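Local coordinates for NOL1/NOP2/sun family protein (Enterococcus faecium, PDB 3M4X), which probably methylates ribosomal RNA, as a member of the NOL1/NOP2/sun (RsmF-like) methyltransferase family with a C-terminal RNA-binding PUA-like region, at residues V36-R41 / L72-G77; W42-P47 / S67-L72; L110-A115 / V134-F139; V255-I260 / A298-H303. All blocks are in the same frame, centred on the assembly; numbering follows the deposited sequence.

The four contacts follow the chain in two groups. Contacts 1 and 2 lie in the N-terminal RsmF-type region with their centres 12 Å apart, contact 2 nested in the loop that contact 1 closes. They share Leu72 and the small sheet in which strands 39-41 and 70-72 are neighbours, and Phe71 N probably bonds Phe40 O at 2.9 Å between them. Contacts 3 and 4 come later, in the methyltransferase region; their centres are 21 Å apart, but both belong to the large mixed sheet. Contact 3 is about 22 Å from contact 2 (centres). The N-terminal region and the probable catalytic domain thus each have their own sheet, each holding two of the contacts.

Contact 1: V36-R41 / L72-G77; sequences VKKGFR and LGTVNG
Lys38 meets the 72-77 segment twice, through its carbonyl and through its aliphatic chain. Lys38 O accepts from Gly73 N at 2.9 Å, with an N-H...O angle of 152° and the donor standing well above the carbonyl plane. The same oxygen receives a CA-H...O contact from Leu72 CA, 3.6 Å away. The lysine side chain runs beside that of Thr74, both pointing the same way, and its CD reaches Thr74 CG2 at 3.7 Å.

At Gly39 the backbones come close: its CA is 4.3 Å from Leu72 CA in an antiparallel, non-hydrogen-bonded pair. Gly39 N lies near Gly73 O, but the angle is too poor for a bond. Gly39 also has a backbone hydrogen bond with Gln90, next to strand 88-89 on its other flank.

Phe40 brings the aromatic part. Its chi1 of 65° sets CG between the backbone N and the carbonyl carbon, 3.7 Å from Val75 CG2, and Phe40 CB is 3.6 Å from the same methyl. Gly73 O sits in the plane of the ring at its edge, 3.8 Å from Phe40 CD2. A phi of 148° at Gly73, a value that glycine takes readily, turns the chain here. His57 stacks on the Phe40 ring and also bonds Thr74 O, so one residue holds both segments.

After the Leu72 bridge and the Gly73 N bond, the chain diverges as strand 70-72 passes into the loop before helix 80-83. That strand lies outermost, beside 39-41, the middle strand of the three-stranded antiparallel sheet of the RsmF-type N-terminal domain.

Contact 2: W42-P47 / S67-L72; sequences WNPLKP and SNEGFL
Trp42 and Glu69 carry the close-packed half of this contact, backbone and side chain together. Trp42 N donates to Glu69 O at 3.0 Å. Over one face of the indole stands the glutamate methylene: Glu69 CB is 3.8 Å from the centroid of the five-membered ring and 19° off its normal, a CH-pi contact displaced toward the ring's rim. A chi1 of 61° puts Trp42 CG in the crowded position between the backbone N and the carbonyl carbon. Phe71 joins obliquely, its CE1 3.4 Å from Trp42 CD1 with the planes at 40°. Helix 49-56 adds Leu50 and Val53, which touch both aromatic residues. Farther along the glutamate, Glu69 OE2 comes within 3.3 Å of Pro44 CG, the two side chains crossing at about a right angle, and Ala125 of helix 118-127 touches both.

Type I beta turns shape both segments, from Asn43 to Lys46 and from Ser67 to Gly70. The first holds an Asx turn, Asn43 OD1 accepting from Leu45 N, and the second an ST turn, Ser67 OG accepting from Glu69 N. In the sheet of the N-terminal domain, the first turn follows strand 39-41 and the second leads into strand 70-72.

On the looser side, two waters link groups of the two segments. One donates to Trp42 O at 2.8 Å and to Glu69 OE1 at 2.7 Å, bridging backbone to carboxylate. The other lies in the indole plane at its edge, accepting from Trp42 NE1 at 3.1 Å and donating to Asn68 O at 2.7 Å.

Contact 3: L110-A115 / V134-F139; sequences LDLCAA and VTNEIF
Asp111 and Asn136 join two parallel strands of a beta-alpha-beta unit, 108-111 and 132-136 with helix 118-127 between them, in the Rossmann-like methyltransferase fold. Asp111 N donates to Val134 O at 2.9 Å, and Asn136 N returns a bond to Asp111 O at 2.9 Å. Past the strand ends, the pairing passes to side chains and loop.

Asn136 shows how. Its CB sits 3.6 Å from Leu112 O, and chi1 of 175° carries CG anti to the backbone N, so that CG too remains beside that carbonyl. At the tip, ND2 donates to Leu112 O at 3.0 Å, in the plane of both the amide and the carbonyl and almost straight at 172°. ND2 also bonds His163 O, and OD1 has a partner beyond the two segments, so the buried amide is satisfied and fixed in rotation. Its own backbone oxygen, Asn136 O, accepts from Ala114 N at 2.9 Å. Asp111 turns its carboxylate to Ser120.

Next comes Glu137, at the strand-end position where methyltransferases of this fold commonly carry an acidic residue for the cofactor ribose, a role only inferred here. Its OE2 accepts from Phe139 N at 3.3 Å, while OE1 accepts from Ala115 N at 3.0 Å, the donor 39° out of the carboxylate plane, with Ala115 CB 3.2 Å from that oxygen.

Contact 4: V255-I260 / A298-H303; sequences VTIEEI and AKLTFH
Thr256 turns its hydroxyl toward His303 through a chi1 of 48°, which places OG1 between the backbone N and the carbonyl carbon; in Thr301 a chi1 of -63° sets OG1 anti to the carbonyl carbon, where it meets Glu258 OE1. Glu258 bends at chi2 (76°), folding CD back toward Thr301. Thr256, Glu258 and Thr301 share one face of strands 255-258 and 295-302, an antiparallel pair in the methyltransferase sheet; His303, just past the strand end, reaches Thr256 by its ring. Strand 295-302 runs between 228-234 and 255-258 and against both, the reversed-strand arrangement of class I methyltransferases.

On the polar face, Thr256 OG1 and His303 NE2 are hydrogen-bonded at 2.9 Å; either could donate, and the hydroxyl lies in the ring plane at its edge. Thr301 OG1 donates to Glu258 OE1 at 3.0 Å from well above the carboxylate plane, and it also bonds Gln229 of the adjoining strand. The two threonines lie side by side, pointing the same way, and their backbones form a hydrogen-bonded pair: Thr256 N reaches Thr301 O at 2.9 Å and Thr301 N reaches Thr256 O at 3.0 Å.

The opposite face is apolar. Leu300 CD2 is 3.9 Å from Val255 CG2 and 4.2 Å from Ile257 CG1, while Val255 CG1 stands at the edge of the Phe302 ring. Helix 243-252 covers this side, with Ile246 and Val250 on Ile257 and Leu249 on Leu300.

Where the strands separate, a water accepts from Lys299 N at 2.8 Å, and beyond it Ile260 crosses Lys299 obliquely, Ile260 CG1 lying 3.8 Å from Lys299 CB.

Contact 1: V36-R41 / L72-G77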
# COMPACT_ATOMS: atom_id res chain seq x y z
N VAL A 36 -13.22 -3.91 -18.03
CA VAL A 36 -12.45 -3.55 -16.84
C VAL A 36 -11.02 -4.07 -16.94
O VAL A 36 -10.80 -5.26 -17.15
CB VAL A 36 -13.08 -4.12 -15.56
CG1 VAL A 36 -12.10 -4.04 -14.39
CG2 VAL A 36 -14.37 -3.39 -15.24
N LYS A 37 -10.06 -3.17 -16.79
CA LYS A 37 -8.64 -3.50 -16.89
C LYS A 37 -8.14 -4.14 -15.59
O LYS A 37 -8.53 -3.73 -14.49
CB LYS A 37 -7.82 -2.25 -17.19
CG LYS A 37 -8.39 -1.34 -18.27
CD LYS A 37 -8.52 -2.07 -19.60
CE LYS A 37 -8.86 -1.08 -20.70
NZ LYS A 37 -9.39 -1.74 -21.92
N LYS A 38 -7.26 -5.13 -15.71
CA LYS A 38 -6.75 -5.81 -14.54
C LYS A 38 -5.22 -5.83 -14.56
O LYS A 38 -4.61 -5.97 -15.62
CB LYS A 38 -7.33 -7.23 -14.47
CG LYS A 38 -8.86 -7.24 -14.47
CD LYS A 38 -9.45 -8.63 -14.78
CE LYS A 38 -9.58 -8.88 -16.28
NZ LYS A 38 -10.08 -10.26 -16.62
N GLY A 39 -4.62 -5.67 -13.38
CA GLY A 39 -3.17 -5.59 -13.28
C GLY A 39 -2.64 -6.00 -11.92
O GLY A 39 -3.40 -6.21 -10.98
N PHE A 40 -1.33 -6.10 -11.83
CA PHE A 40 -0.67 -6.39 -10.57
C PHE A 40 0.76 -5.91 -10.68
O PHE A 40 1.21 -5.57 -11.76
CB PHE A 40 -0.70 -7.90 -10.25
CG PHE A 40 0.07 -8.75 -11.22
CD1 PHE A 40 1.36 -9.17 -10.93
CD2 PHE A 40 -0.51 -9.16 -12.42
CE1 PHE A 40 2.06 -9.98 -11.82
CE2 PHE A 40 0.19 -9.96 -13.33
CZ PHE A 40 1.48 -10.37 -13.02
N ARG A 41 1.46 -5.88 -9.55
CA ARG A 41 2.86 -5.47 -9.50
C ARG A 41 3.74 -6.53 -8.86
O ARG A 41 3.31 -7.26 -7.95
CB ARG A 41 3.01 -4.17 -8.71
CG ARG A 41 2.61 -2.91 -9.44
CD ARG A 41 2.79 -1.69 -8.55
NE ARG A 41 1.73 -1.65 -7.56
CZ ARG A 41 1.88 -1.92 -6.26
NH1 ARG A 41 3.06 -2.21 -5.75
NH2 ARG A 41 0.83 -1.86 -5.47
N LEU A 72 0.03 -6.22 -16.90
CA LEU A 72 -1.39 -6.43 -17.14
C LEU A 72 -1.73 -7.89 -16.87
O LEU A 72 -1.06 -8.80 -17.36
CB LEU A 72 -1.76 -6.08 -18.58
CG LEU A 72 -1.59 -4.60 -18.92
CD1 LEU A 72 -2.16 -4.32 -20.32
CD2 LEU A 72 -2.26 -3.72 -17.87
N GLY A 73 -2.76 -8.11 -16.07
CA GLY A 73 -3.20 -9.46 -15.82
C GLY A 73 -3.79 -9.65 -14.44
O GLY A 73 -4.03 -8.69 -13.72
N THR A 74 -4.02 -10.91 -14.08
CA THR A 74 -4.66 -11.26 -12.83
C THR A 74 -3.73 -12.13 -11.98
O THR A 74 -2.78 -12.72 -12.50
CB THR A 74 -5.95 -12.05 -13.10
OG1 THR A 74 -5.63 -13.27 -13.80
CG2 THR A 74 -6.90 -11.24 -13.96
N VAL A 75 -4.01 -12.19 -10.69
CA VAL A 75 -3.19 -12.95 -9.75
C VAL A 75 -3.91 -14.19 -9.23
O VAL A 75 -5.08 -14.13 -8.85
CB VAL A 75 -2.83 -12.09 -8.53
CG1 VAL A 75 -2.31 -12.96 -7.40
CG2 VAL A 75 -1.82 -11.01 -8.91
N ASN A 76 -3.20 -15.32 -9.21
CA ASN A 76 -3.67 -16.52 -8.52
C ASN A 76 -3.54 -16.33 -7.01
O ASN A 76 -2.45 -16.47 -6.44
CB ASN A 76 -2.89 -17.75 -8.99
CG ASN A 76 -3.44 -19.05 -8.42
OD1 ASN A 76 -4.23 -19.07 -7.47
ND2 ASN A 76 -3.02 -20.15 -9.00
N GLY A 77 -4.66 -15.99 -6.38
CA GLY A 77 -4.70 -15.65 -4.97
C GLY A 77 -4.34 -16.82 -4.07
O GLY A 77 -4.07 -16.63 -2.89

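Contact 2: W42-P47 / S67-L72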
# COMPACT_ATOMS: atom_id res chain seq x y z
N TRP A 42 4.98 -6.61 -9.33
CA TRP A 42 6.00 -7.38 -8.65
C TRP A 42 6.64 -6.51 -7.57
O TRP A 42 6.39 -5.30 -7.47
CB TRP A 42 7.03 -7.95 -9.65
CG TRP A 42 7.80 -6.94 -10.44
CD1 TRP A 42 7.42 -6.36 -11.63
CD2 TRP A 42 9.08 -6.39 -10.12
NE1 TRP A 42 8.39 -5.49 -12.06
CE2 TRP A 42 9.41 -5.48 -11.15
CE3 TRP A 42 9.98 -6.58 -9.07
CZ2 TRP A 42 10.61 -4.77 -11.16
CZ3 TRP A 42 11.17 -5.87 -9.08
CH2 TRP A 42 11.47 -4.98 -10.12
N ASN A 43 7.47 -7.15 -6.74
CA ASN A 43 7.92 -6.57 -5.50
C ASN A 43 9.45 -6.51 -5.41
O ASN A 43 10.11 -7.53 -5.20
CB ASN A 43 7.34 -7.37 -4.33
CG ASN A 43 7.57 -6.70 -2.99
OD1 ASN A 43 8.30 -5.73 -2.92
ND2 ASN A 43 6.96 -7.23 -1.94
N PRO A 44 10.01 -5.30 -5.58
CA PRO A 44 11.46 -5.05 -5.52
C PRO A 44 12.01 -5.23 -4.11
O PRO A 44 13.22 -5.30 -3.93
CB PRO A 44 11.60 -3.58 -5.93
CG PRO A 44 10.23 -3.13 -6.37
CD PRO A 44 9.23 -4.07 -5.82
N LEU A 45 11.13 -5.29 -3.12
CA LEU A 45 11.57 -5.59 -1.75
C LEU A 45 11.98 -7.05 -1.57
O LEU A 45 12.72 -7.38 -0.64
CB LEU A 45 10.48 -5.23 -0.75
CG LEU A 45 10.04 -3.75 -0.78
CD1 LEU A 45 8.88 -3.53 0.17
CD2 LEU A 45 11.21 -2.81 -0.44
N LYS A 46 11.52 -7.93 -2.47
CA LYS A 46 11.74 -9.37 -2.33
C LYS A 46 13.01 -9.86 -3.02
O LYS A 46 13.43 -9.31 -4.03
CB LYS A 46 10.53 -10.14 -2.87
CG LYS A 46 9.21 -9.83 -2.17
CD LYS A 46 9.17 -10.50 -0.79
CE LYS A 46 7.93 -10.06 -0.05
NZ LYS A 46 7.54 -11.00 1.03
N PRO A 47 13.64 -10.91 -2.47
CA PRO A 47 14.74 -11.60 -3.16
C PRO A 47 14.31 -12.05 -4.55
O PRO A 47 13.36 -12.82 -4.65
CB PRO A 47 14.99 -12.85 -2.29
CG PRO A 47 14.40 -12.54 -0.96
CD PRO A 47 13.30 -11.53 -1.17
N SER A 67 3.09 2.00 -14.10
CA SER A 67 4.11 1.71 -13.09
C SER A 67 5.25 0.86 -13.62
O SER A 67 5.03 -0.11 -14.33
CB SER A 67 3.51 1.03 -11.85
OG SER A 67 4.52 0.33 -11.13
N ASN A 68 6.47 1.24 -13.24
CA ASN A 68 7.71 0.51 -13.50
C ASN A 68 7.69 -0.97 -13.14
O ASN A 68 8.52 -1.74 -13.63
CB ASN A 68 8.82 1.15 -12.65
CG ASN A 68 9.88 1.80 -13.49
OD1 ASN A 68 10.28 2.93 -13.22
ND2 ASN A 68 10.36 1.09 -14.51
N GLU A 69 6.77 -1.36 -12.27
CA GLU A 69 6.76 -2.72 -11.72
C GLU A 69 5.42 -3.41 -11.97
O GLU A 69 5.10 -4.42 -11.36
CB GLU A 69 7.06 -2.65 -10.22
CG GLU A 69 8.33 -1.83 -9.91
CD GLU A 69 8.27 -1.06 -8.60
OE1 GLU A 69 7.18 -0.99 -7.97
OE2 GLU A 69 9.31 -0.52 -8.19
N GLY A 70 4.64 -2.83 -12.88
CA GLY A 70 3.31 -3.31 -13.17
C GLY A 70 3.23 -4.17 -14.42
O GLY A 70 3.98 -4.01 -15.38
N PHE A 71 2.28 -5.10 -14.39
CA PHE A 71 1.98 -6.01 -15.48
C PHE A 71 0.47 -6.01 -15.67
O PHE A 71 -0.28 -5.86 -14.71
CB PHE A 71 2.41 -7.44 -15.12
CG PHE A 71 3.89 -7.66 -15.13
CD1 PHE A 71 4.55 -8.06 -13.98
CD2 PHE A 71 4.62 -7.48 -16.29
CE1 PHE A 71 5.92 -8.28 -13.98
CE2 PHE A 71 5.99 -7.69 -16.31
CZ PHE A 71 6.64 -8.10 -15.15
N LEU A 72 0.03 -6.22 -16.90
CA LEU A 72 -1.39 -6.43 -17.14
C LEU A 72 -1.73 -7.89 -16.87
O LEU A 72 -1.06 -8.80 -17.36
CB LEU A 72 -1.76 -6.08 -18.58
CG LEU A 72 -1.59 -4.60 -18.92
CD1 LEU A 72 -2.16 -4.32 -20.32
CD2 LEU A 72 -2.26 -3.72 -17.87
O HOH W 1 5.61 -2.76 -6.75
O HOH W 2 8.86 -4.11 -14.82

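Contact 3: L110-A115 / V134-F139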
# COMPACT_ATOMS: atom_id res chain seq x y z
N LEU A 110 3.10 9.52 4.54
CA LEU A 110 1.78 9.17 5.06
C LEU A 110 0.86 8.76 3.92
O LEU A 110 0.77 9.45 2.92
CB LEU A 110 1.18 10.35 5.84
CG LEU A 110 -0.26 10.20 6.37
CD1 LEU A 110 -0.32 9.09 7.42
CD2 LEU A 110 -0.77 11.50 6.95
N ASP A 111 0.22 7.60 4.06
CA ASP A 111 -0.88 7.18 3.20
C ASP A 111 -2.14 7.32 4.05
O ASP A 111 -2.42 6.48 4.91
CB ASP A 111 -0.70 5.72 2.77
CG ASP A 111 -1.61 5.34 1.61
OD1 ASP A 111 -1.48 4.20 1.09
OD2 ASP A 111 -2.46 6.16 1.20
N LEU A 112 -2.89 8.39 3.82
CA LEU A 112 -3.94 8.79 4.75
C LEU A 112 -5.24 7.96 4.66
O LEU A 112 -5.86 7.66 5.67
CB LEU A 112 -4.23 10.28 4.60
CG LEU A 112 -5.16 10.96 5.60
CD1 LEU A 112 -4.66 10.83 7.03
CD2 LEU A 112 -5.31 12.41 5.23
N CYS A 113 -5.64 7.59 3.46
CA CYS A 113 -6.81 6.73 3.27
C CYS A 113 -6.39 5.46 2.53
O CYS A 113 -6.52 5.38 1.31
CB CYS A 113 -7.88 7.49 2.48
SG CYS A 113 -8.15 9.16 3.11
N ALA A 114 -5.92 4.47 3.27
CA ALA A 114 -4.95 3.52 2.71
C ALA A 114 -5.42 2.15 2.23
O ALA A 114 -4.79 1.57 1.36
CB ALA A 114 -3.79 3.35 3.66
N ALA A 115 -6.51 1.62 2.80
CA ALA A 115 -7.04 0.32 2.37
C ALA A 115 -7.49 0.34 0.91
O ALA A 115 -8.02 1.35 0.43
CB ALA A 115 -8.19 -0.10 3.27
N VAL A 134 3.82 5.72 7.41
CA VAL A 134 2.61 5.49 8.18
C VAL A 134 1.38 5.38 7.29
O VAL A 134 1.15 6.18 6.38
CB VAL A 134 2.46 6.36 9.49
CG1 VAL A 134 3.62 7.33 9.67
CG2 VAL A 134 1.11 7.02 9.59
N THR A 135 0.63 4.31 7.51
CA THR A 135 -0.45 3.92 6.63
C THR A 135 -1.69 3.86 7.48
O THR A 135 -1.80 3.03 8.38
CB THR A 135 -0.22 2.53 6.04
OG1 THR A 135 1.15 2.38 5.67
CG2 THR A 135 -1.05 2.37 4.82
N ASN A 136 -2.61 4.76 7.22
CA ASN A 136 -3.80 4.88 8.03
C ASN A 136 -5.05 4.42 7.28
O ASN A 136 -5.23 4.72 6.11
CB ASN A 136 -3.95 6.33 8.48
CG ASN A 136 -5.25 6.56 9.24
OD1 ASN A 136 -5.37 6.21 10.42
ND2 ASN A 136 -6.23 7.13 8.56
N GLU A 137 -5.91 3.69 7.98
CA GLU A 137 -7.22 3.31 7.46
C GLU A 137 -8.26 3.58 8.54
O GLU A 137 -8.03 3.27 9.71
CB GLU A 137 -7.22 1.83 7.07
CG GLU A 137 -8.58 1.29 6.73
CD GLU A 137 -9.29 2.07 5.63
OE1 GLU A 137 -8.60 2.65 4.76
OE2 GLU A 137 -10.54 2.09 5.63
N ILE A 138 -9.39 4.16 8.16
CA ILE A 138 -10.38 4.58 9.16
C ILE A 138 -11.27 3.42 9.60
O ILE A 138 -11.70 3.38 10.75
CB ILE A 138 -11.21 5.80 8.68
CG1 ILE A 138 -11.96 6.44 9.86
CG2 ILE A 138 -12.18 5.40 7.58
CD1 ILE A 138 -12.68 7.78 9.52
N PHE A 139 -11.54 2.48 8.71
CA PHE A 139 -12.32 1.29 9.07
C PHE A 139 -11.45 0.20 9.69
O PHE A 139 -10.54 -0.30 9.05
CB PHE A 139 -13.07 0.73 7.86
CG PHE A 139 -14.12 1.66 7.30
CD1 PHE A 139 -13.91 2.32 6.10
CD2 PHE A 139 -15.32 1.87 7.97
CE1 PHE A 139 -14.87 3.16 5.58
CE2 PHE A 139 -16.28 2.71 7.46
CZ PHE A 139 -16.06 3.37 6.25

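Contact 4: V255-I260 / A298-H303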
# COMPACT_ATOMS: atom_id res chain seq x y z
N VAL A 255 0.30 26.52 -1.36
CA VAL A 255 0.72 25.33 -2.11
C VAL A 255 0.88 25.62 -3.61
O VAL A 255 0.15 26.43 -4.17
CB VAL A 255 -0.30 24.18 -1.95
CG1 VAL A 255 -0.38 23.73 -0.51
CG2 VAL A 255 -1.69 24.62 -2.49
N THR A 256 1.82 24.94 -4.24
CA THR A 256 2.04 25.10 -5.67
C THR A 256 1.72 23.78 -6.37
O THR A 256 2.03 22.71 -5.87
CB THR A 256 3.48 25.51 -5.98
OG1 THR A 256 4.38 24.66 -5.27
CG2 THR A 256 3.74 26.95 -5.56
N ILE A 257 1.07 23.88 -7.53
CA ILE A 257 0.82 22.71 -8.36
C ILE A 257 2.12 22.30 -9.04
O ILE A 257 2.83 23.13 -9.60
CB ILE A 257 -0.25 22.96 -9.46
CG1 ILE A 257 -1.54 23.55 -8.87
CG2 ILE A 257 -0.53 21.66 -10.22
CD1 ILE A 257 -2.67 23.74 -9.91
N GLU A 258 2.42 21.02 -9.02
CA GLU A 258 3.69 20.53 -9.51
C GLU A 258 3.53 19.55 -10.67
O GLU A 258 2.49 18.90 -10.84
CB GLU A 258 4.45 19.88 -8.35
CG GLU A 258 5.90 20.29 -8.24
CD GLU A 258 6.09 21.67 -7.65
OE1 GLU A 258 5.27 22.09 -6.81
OE2 GLU A 258 7.08 22.33 -8.02
N GLU A 259 4.58 19.44 -11.48
CA GLU A 259 4.58 18.50 -12.59
C GLU A 259 4.75 17.07 -12.10
O GLU A 259 5.40 16.82 -11.09
CB GLU A 259 5.68 18.85 -13.58
CG GLU A 259 5.52 20.25 -14.13
CD GLU A 259 6.27 20.46 -15.43
OE1 GLU A 259 7.33 19.82 -15.62
OE2 GLU A 259 5.79 21.27 -16.26
N ILE A 260 4.12 16.14 -12.81
CA ILE A 260 4.25 14.73 -12.53
C ILE A 260 4.90 14.06 -13.74
O ILE A 260 4.21 13.72 -14.70
CB ILE A 260 2.88 14.10 -12.28
CG1 ILE A 260 2.21 14.76 -11.06
CG2 ILE A 260 3.00 12.57 -12.12
CD1 ILE A 260 0.74 14.39 -10.84
N ALA A 298 -3.11 14.68 -8.58
CA ALA A 298 -2.41 15.96 -8.54
C ALA A 298 -1.27 15.91 -7.52
O ALA A 298 -1.39 15.27 -6.46
CB ALA A 298 -3.40 17.09 -8.20
N LYS A 299 -0.15 16.55 -7.84
CA LYS A 299 0.95 16.66 -6.88
C LYS A 299 1.21 18.13 -6.54
O LYS A 299 1.34 18.95 -7.44
CB LYS A 299 2.24 16.03 -7.43
CG LYS A 299 3.42 16.12 -6.47
CD LYS A 299 4.60 15.26 -6.93
CE LYS A 299 5.18 15.80 -8.22
NZ LYS A 299 6.49 15.19 -8.59
N LEU A 300 1.28 18.44 -5.26
CA LEU A 300 1.50 19.82 -4.81
C LEU A 300 2.63 19.90 -3.81
O LEU A 300 2.91 18.94 -3.10
CB LEU A 300 0.23 20.39 -4.18
CG LEU A 300 -0.98 20.37 -5.13
CD1 LEU A 300 -1.92 19.22 -4.78
CD2 LEU A 300 -1.70 21.72 -5.09
N THR A 301 3.27 21.07 -3.75
CA THR A 301 4.25 21.35 -2.73
C THR A 301 3.68 22.35 -1.72
O THR A 301 3.09 23.37 -2.10
CB THR A 301 5.53 21.94 -3.33
OG1 THR A 301 6.14 20.98 -4.20
CG2 THR A 301 6.51 22.29 -2.24
N PHE A 302 3.85 22.06 -0.44
CA PHE A 302 3.42 22.97 0.62
C PHE A 302 4.58 23.86 1.06
O PHE A 302 5.67 23.37 1.32
CB PHE A 302 2.91 22.13 1.80
CG PHE A 302 2.61 22.92 3.04
CD1 PHE A 302 1.51 23.76 3.09
CD2 PHE A 302 3.44 22.81 4.15
CE1 PHE A 302 1.22 24.48 4.24
CE2 PHE A 302 3.17 23.53 5.29
CZ PHE A 302 2.05 24.37 5.34
N HIS A 303 4.34 25.17 1.14
CA HIS A 303 5.41 26.12 1.46
C HIS A 303 5.24 26.82 2.80
O HIS A 303 6.04 27.69 3.17
CB HIS A 303 5.57 27.14 0.33
CG HIS A 303 5.89 26.51 -0.99
ND1 HIS A 303 7.17 26.24 -1.39
CD2 HIS A 303 5.07 26.06 -1.97
CE1 HIS A 303 7.15 25.66 -2.58
NE2 HIS A 303 5.88 25.54 -2.95
O HOH W 3 -0.00 17.86 -10.36